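Local coordinates for AimR transcriptional regulator (Bacillus phage phi3T, PDB 5ZVV), which acts as a dimeric transcriptional activator of the phage aimX locus and is switched to an inactive monomer by the arbitrium peptide, tipping infection toward lysogeny, at residues 325-328 with 329-333; 364-367 with 368-371. All coordinates share one frame; numbering follows the deposited sequence.

In the fold
Contacts 1 and 2 are local, between residues three to five apart, near the C-terminal end of an all-helical chain whose family belongs to the TPR clan; contact 1 lies within one helix, contact 2 runs off the end of one. Contact 1 takes the first turns of helix 324-338, packed against helices 291-304, 341-353 and 361-369, and is the more buried and aromatic of the two. Contact 2 takes in the C-terminal part of helix 361-369 and the turn after it; L364 and L367 are buried, while L365 and R369 lie at the surface. Helix 341-353 packs on both, and they touch directly where Y332 CE1 comes 4.3 Å from Q366 CB. The centres of contacts 1 and 2 are about 16 Å apart.

Contact 1 (325-328 with 329-333); sequences NELG and FYYYY
N325 to Y333 form one unbroken run of helix, the start of helix 324-338, with i to i+4 bonds from F329 N to N325 O (3.1 Å) and from Y330 N to E326 O (2.8 Å). Y332 N continues the pattern to G328 O, at 3.0 Å, and this carbonyl is also bound by the hydroxyl of S347. One turn apart, N325 and F329 point the same way. With CG of N325 anti to its own N (chi1 -164°), OD1 reaches the edge of the phenyl ring in its plane, 3.3 Å from CE2 of F329, while the amide is turned 73° from that ring. The ND2 end bonds to D356 and S354. On another side of the helix L327 lies alongside two tyrosines: its CD2 stands 3.7 Å from CE2 of Y331 and 4.1 Å from CD2 of Y330, and its CB meets the edge of the Y331 ring. F351 and F359 pack on F329, and Y350 on Y331. The chemistry is thus divided: OD1 of N325 lies at the C-H edge of F329, where weakly positive ring hydrogens probably suit it, while the L327 side chain meets both tyrosine rings through carbon alone.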
loop_
_atom_site.group_PDB
_atom_site.type_symbol
_atom_site.label_atom_id
_atom_site.label_comp_id
_atom_site.label_asym_id
_atom_site.label_seq_id
_atom_site.Cartn_x
_atom_site.Cartn_y
_atom_site.Cartn_z
ATOM N N ASN A 325 -7.109 13.826 -6.793
ATOM C CA ASN A 325 -8.508 13.960 -6.388
ATOM C C ASN A 325 -9.044 15.346 -6.744
ATOM O O ASN A 325 -10.105 15.485 -7.382
ATOM C CB ASN A 325 -8.623 13.686 -4.886
ATOM C CG ASN A 325 -10.046 13.414 -4.439
ATOM O OD1 ASN A 325 -10.693 14.271 -3.839
ATOM N ND2 ASN A 325 -10.538 12.212 -4.721
ATOM N N GLU A 326 -8.304 16.387 -6.348
ATOM C CA GLU A 326 -8.630 17.746 -6.759
ATOM C C GLU A 326 -8.735 17.861 -8.270
ATOM O O GLU A 326 -9.532 18.655 -8.776
ATOM C CB GLU A 326 -7.577 18.725 -6.231
ATOM C CG GLU A 326 -7.639 18.960 -4.729
ATOM C CD GLU A 326 -6.398 19.646 -4.192
ATOM O OE1 GLU A 326 -5.364 19.644 -4.892
ATOM O OE2 GLU A 326 -6.456 20.190 -3.068
ATOM N N LEU A 327 -7.943 17.080 -9.011
ATOM C CA LEU A 327 -8.050 17.108 -10.464
ATOM C C LEU A 327 -9.321 16.421 -10.945
ATOM O O LEU A 327 -9.872 16.804 -11.984
ATOM C CB LEU A 327 -6.818 16.468 -11.097
ATOM C CG LEU A 327 -5.595 17.385 -11.140
ATOM C CD1 LEU A 327 -4.400 16.670 -11.748
ATOM C CD2 LEU A 327 -5.920 18.656 -11.913
ATOM N N GLY A 328 -9.799 15.415 -10.212
ATOM C CA GLY A 328 -11.092 14.835 -10.534
ATOM C C GLY A 328 -12.209 15.853 -10.429
ATOM O O GLY A 328 -13.020 16.012 -11.352
ATOM N N PHE A 329 -12.251 16.582 -9.308
ATOM C CA PHE A 329 -13.218 17.675 -9.204
ATOM C C PHE A 329 -12.992 18.722 -10.293
ATOM O O PHE A 329 -13.949 19.191 -10.925
ATOM C CB PHE A 329 -13.148 18.319 -7.821
ATOM C CG PHE A 329 -13.680 17.449 -6.723
ATOM C CD1 PHE A 329 -15.045 17.338 -6.513
ATOM C CD2 PHE A 329 -12.819 16.743 -5.901
ATOM C CE1 PHE A 329 -15.540 16.537 -5.504
ATOM C CE2 PHE A 329 -13.310 15.936 -4.889
ATOM C CZ PHE A 329 -14.671 15.834 -4.690
ATOM N N TYR A 330 -11.728 19.079 -10.534
ATOM C CA TYR A 330 -11.390 20.135 -11.486
ATOM C C TYR A 330 -11.938 19.826 -12.873
ATOM O O TYR A 330 -12.625 20.655 -13.484
ATOM C CB TYR A 330 -9.869 20.314 -11.524
ATOM C CG TYR A 330 -9.347 21.237 -12.606
ATOM C CD1 TYR A 330 -9.270 22.609 -12.401
ATOM C CD2 TYR A 330 -8.903 20.731 -13.821
ATOM C CE1 TYR A 330 -8.784 23.452 -13.385
ATOM C CE2 TYR A 330 -8.416 21.565 -14.810
ATOM C CZ TYR A 330 -8.359 22.924 -14.589
ATOM O OH TYR A 330 -7.873 23.753 -15.575
ATOM N N TYR A 331 -11.648 18.629 -13.388
ATOM C CA TYR A 331 -12.174 18.261 -14.693
ATOM C C TYR A 331 -13.678 18.021 -14.665
ATOM O O TYR A 331 -14.324 18.129 -15.713
ATOM C CB TYR A 331 -11.460 17.015 -15.218
ATOM C CG TYR A 331 -9.985 17.217 -15.484
ATOM C CD1 TYR A 331 -9.541 17.702 -16.708
ATOM C CD2 TYR A 331 -9.040 16.924 -14.511
ATOM C CE1 TYR A 331 -8.194 17.889 -16.954
ATOM C CE2 TYR A 331 -7.689 17.108 -14.748
ATOM C CZ TYR A 331 -7.273 17.591 -15.971
ATOM O OH TYR A 331 -5.931 17.775 -16.215
ATOM N N TYR A 332 -14.257 17.716 -13.498
ATOM C CA TYR A 332 -15.715 17.685 -13.416
ATOM C C TYR A 332 -16.307 19.068 -13.679
ATOM O O TYR A 332 -17.277 19.208 -14.433
ATOM C CB TYR A 332 -16.169 17.152 -12.056
ATOM C CG TYR A 332 -17.666 17.240 -11.851
ATOM C CD1 TYR A 332 -18.537 16.469 -12.613
ATOM C CD2 TYR A 332 -18.211 18.093 -10.900
ATOM C CE1 TYR A 332 -19.904 16.548 -12.434
ATOM C CE2 TYR A 332 -19.580 18.175 -10.713
ATOM C CZ TYR A 332 -20.420 17.401 -11.483
ATOM O OH TYR A 332 -21.781 17.479 -11.302
ATOM N N TYR A 333 -15.725 20.108 -13.075
ATOM C CA TYR A 333 -16.223 21.465 -13.301
ATOM C C TYR A 333 -15.951 21.928 -14.728
ATOM O O TYR A 333 -16.813 22.558 -15.361
ATOM C CB TYR A 333 -15.594 22.425 -12.294
ATOM C CG TYR A 333 -15.813 22.010 -10.859
ATOM C CD1 TYR A 333 -17.064 21.600 -10.418
ATOM C CD2 TYR A 333 -14.765 22.011 -9.948
ATOM C CE1 TYR A 333 -17.268 21.215 -9.108
ATOM C CE2 TYR A 333 -14.959 21.628 -8.636
ATOM C CZ TYR A 333 -16.214 21.230 -8.223
ATOM O OH TYR A 333 -16.408 20.847 -6.919
#

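Contact 2 (364-367 with 368-371); sequences LLQL and ERMG
L364 to R369 form the C-terminal part of helix 361-369, and the chain leaves it through a Schellman motif, with G371 as the C-prime residue at positive phi (89°). E368 N bonds to L364 O at 2.7 Å and R369 N to L365 O at 2.9 Å. M370, the first residue to leave helical angles, still gives its N-H to Q366 O (3.2 Å), with a weak second bond to L367 O. G371 N then turns back to E368 O, the inner bond of the motif.

The R369 side chain projects outward from the helix and leans back toward its start. Its CB sits near the carbonyl oxygens of Q366 and L365, and CG, anti to its own carbonyl carbon (chi1 -59°), lies 3.4 Å from L365 O. From there the chain is extended: CD, NE and CZ all pass near Q366 OE1, and NH1 comes closest to it, at 3.6 Å. A bend at chi2 (60°) brings the Q366 amide round and sets OE1 over one face of the guanidinium. On the inner side of the helix L364 and L367 pack on I348 of helix 341-353, and L364 also meets helix 374-380. Selenomethionine M370 runs beside the Q366 carbonyl, which takes the stronger of its two N-H bonds; its CG lies 3.1 Å from Q366 O.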
loop_
_atom_site.group_PDB
_atom_site.type_symbol
_atom_site.label_atom_id
_atom_site.label_comp_id
_atom_site.label_asym_id
_atom_site.label_seq_id
_atom_site.Cartn_x
_atom_site.Cartn_y
_atom_site.Cartn_z
ATOM N N LEU A 364 -20.006 10.479 -13.505
ATOM C CA LEU A 364 -20.861 9.376 -13.937
ATOM C C LEU A 364 -22.321 9.807 -14.006
ATOM O O LEU A 364 -22.981 9.631 -15.038
ATOM C CB LEU A 364 -20.689 8.182 -13.000
ATOM C CG LEU A 364 -19.326 7.492 -13.073
ATOM C CD1 LEU A 364 -19.215 6.404 -12.016
ATOM C CD2 LEU A 364 -19.097 6.922 -14.463
ATOM N N LEU A 365 -22.840 10.386 -12.915
ATOM C CA LEU A 365 -24.195 10.929 -12.936
ATOM C C LEU A 365 -24.382 11.885 -14.105
ATOM O O LEU A 365 -25.395 11.828 -14.812
ATOM C CB LEU A 365 -24.508 11.643 -11.618
ATOM C CG LEU A 365 -24.762 10.794 -10.370
ATOM C CD1 LEU A 365 -24.820 11.677 -9.132
ATOM C CD2 LEU A 365 -26.042 9.983 -10.512
ATOM N N GLN A 366 -23.398 12.755 -14.340
ATOM C CA GLN A 366 -23.502 13.681 -15.458
ATOM C C GLN A 366 -23.478 12.934 -16.784
ATOM O O GLN A 366 -24.208 13.290 -17.715
ATOM C CB GLN A 366 -22.381 14.716 -15.389
ATOM C CG GLN A 366 -22.628 15.935 -16.252
ATOM C CD GLN A 366 -23.891 16.680 -15.868
ATOM O OE1 GLN A 366 -24.294 16.688 -14.705
ATOM N NE2 GLN A 366 -24.528 17.306 -16.852
ATOM N N LEU A 367 -22.659 11.885 -16.883
ATOM C CA LEU A 367 -22.714 11.031 -18.063
ATOM C C LEU A 367 -24.065 10.339 -18.176
ATOM O O LEU A 367 -24.538 10.080 -19.288
ATOM C CB LEU A 367 -21.585 10.001 -18.027
ATOM C CG LEU A 367 -20.165 10.527 -18.251
ATOM C CD1 LEU A 367 -19.149 9.402 -18.133
ATOM C CD2 LEU A 367 -20.050 11.208 -19.606
ATOM N N GLU A 368 -24.707 10.052 -17.040
ATOM C CA GLU A 368 -26.009 9.396 -17.069
ATOM C C GLU A 368 -27.086 10.330 -17.606
ATOM O O GLU A 368 -27.966 9.901 -18.360
ATOM C CB GLU A 368 -26.381 8.897 -15.673
ATOM C CG GLU A 368 -27.702 8.151 -15.623
ATOM C CD GLU A 368 -28.064 7.694 -14.226
ATOM O OE1 GLU A 368 -29.234 7.312 -14.008
ATOM O OE2 GLU A 368 -27.180 7.714 -13.345
ATOM N N ARG A 369 -27.036 11.610 -17.222
ATOM C CA ARG A 369 -27.982 12.579 -17.763
ATOM C C ARG A 369 -27.821 12.741 -19.268
ATOM O O ARG A 369 -28.805 12.992 -19.973
ATOM C CB ARG A 369 -27.806 13.937 -17.080
ATOM C CG ARG A 369 -28.000 13.947 -15.570
ATOM C CD ARG A 369 -27.868 15.374 -15.047
ATOM N NE ARG A 369 -27.859 15.457 -13.589
ATOM C CZ ARG A 369 -27.710 16.593 -12.912
ATOM N NH1 ARG A 369 -27.559 17.738 -13.563
ATOM N NH2 ARG A 369 -27.712 16.586 -11.586
HETATM N N MSE A 370 -26.601 12.601 -19.775
HETATM C CA MSE A 370 -26.324 12.836 -21.187
HETATM C C MSE A 370 -26.618 11.606 -22.039
HETATM O O MSE A 370 -26.305 11.575 -23.228
HETATM C CB MSE A 370 -24.870 13.272 -21.375
HETATM C CG MSE A 370 -24.489 14.502 -20.563
HETATM SE SE MSE A 370 -22.575 14.881 -20.598
HETATM C CE MSE A 370 -22.434 15.595 -22.413
ATOM N N GLY A 371 -27.222 10.593 -21.423
ATOM C CA GLY A 371 -27.661 9.425 -22.156
ATOM C C GLY A 371 -26.644 8.318 -22.305
ATOM O O GLY A 371 -26.616 7.656 -23.349
#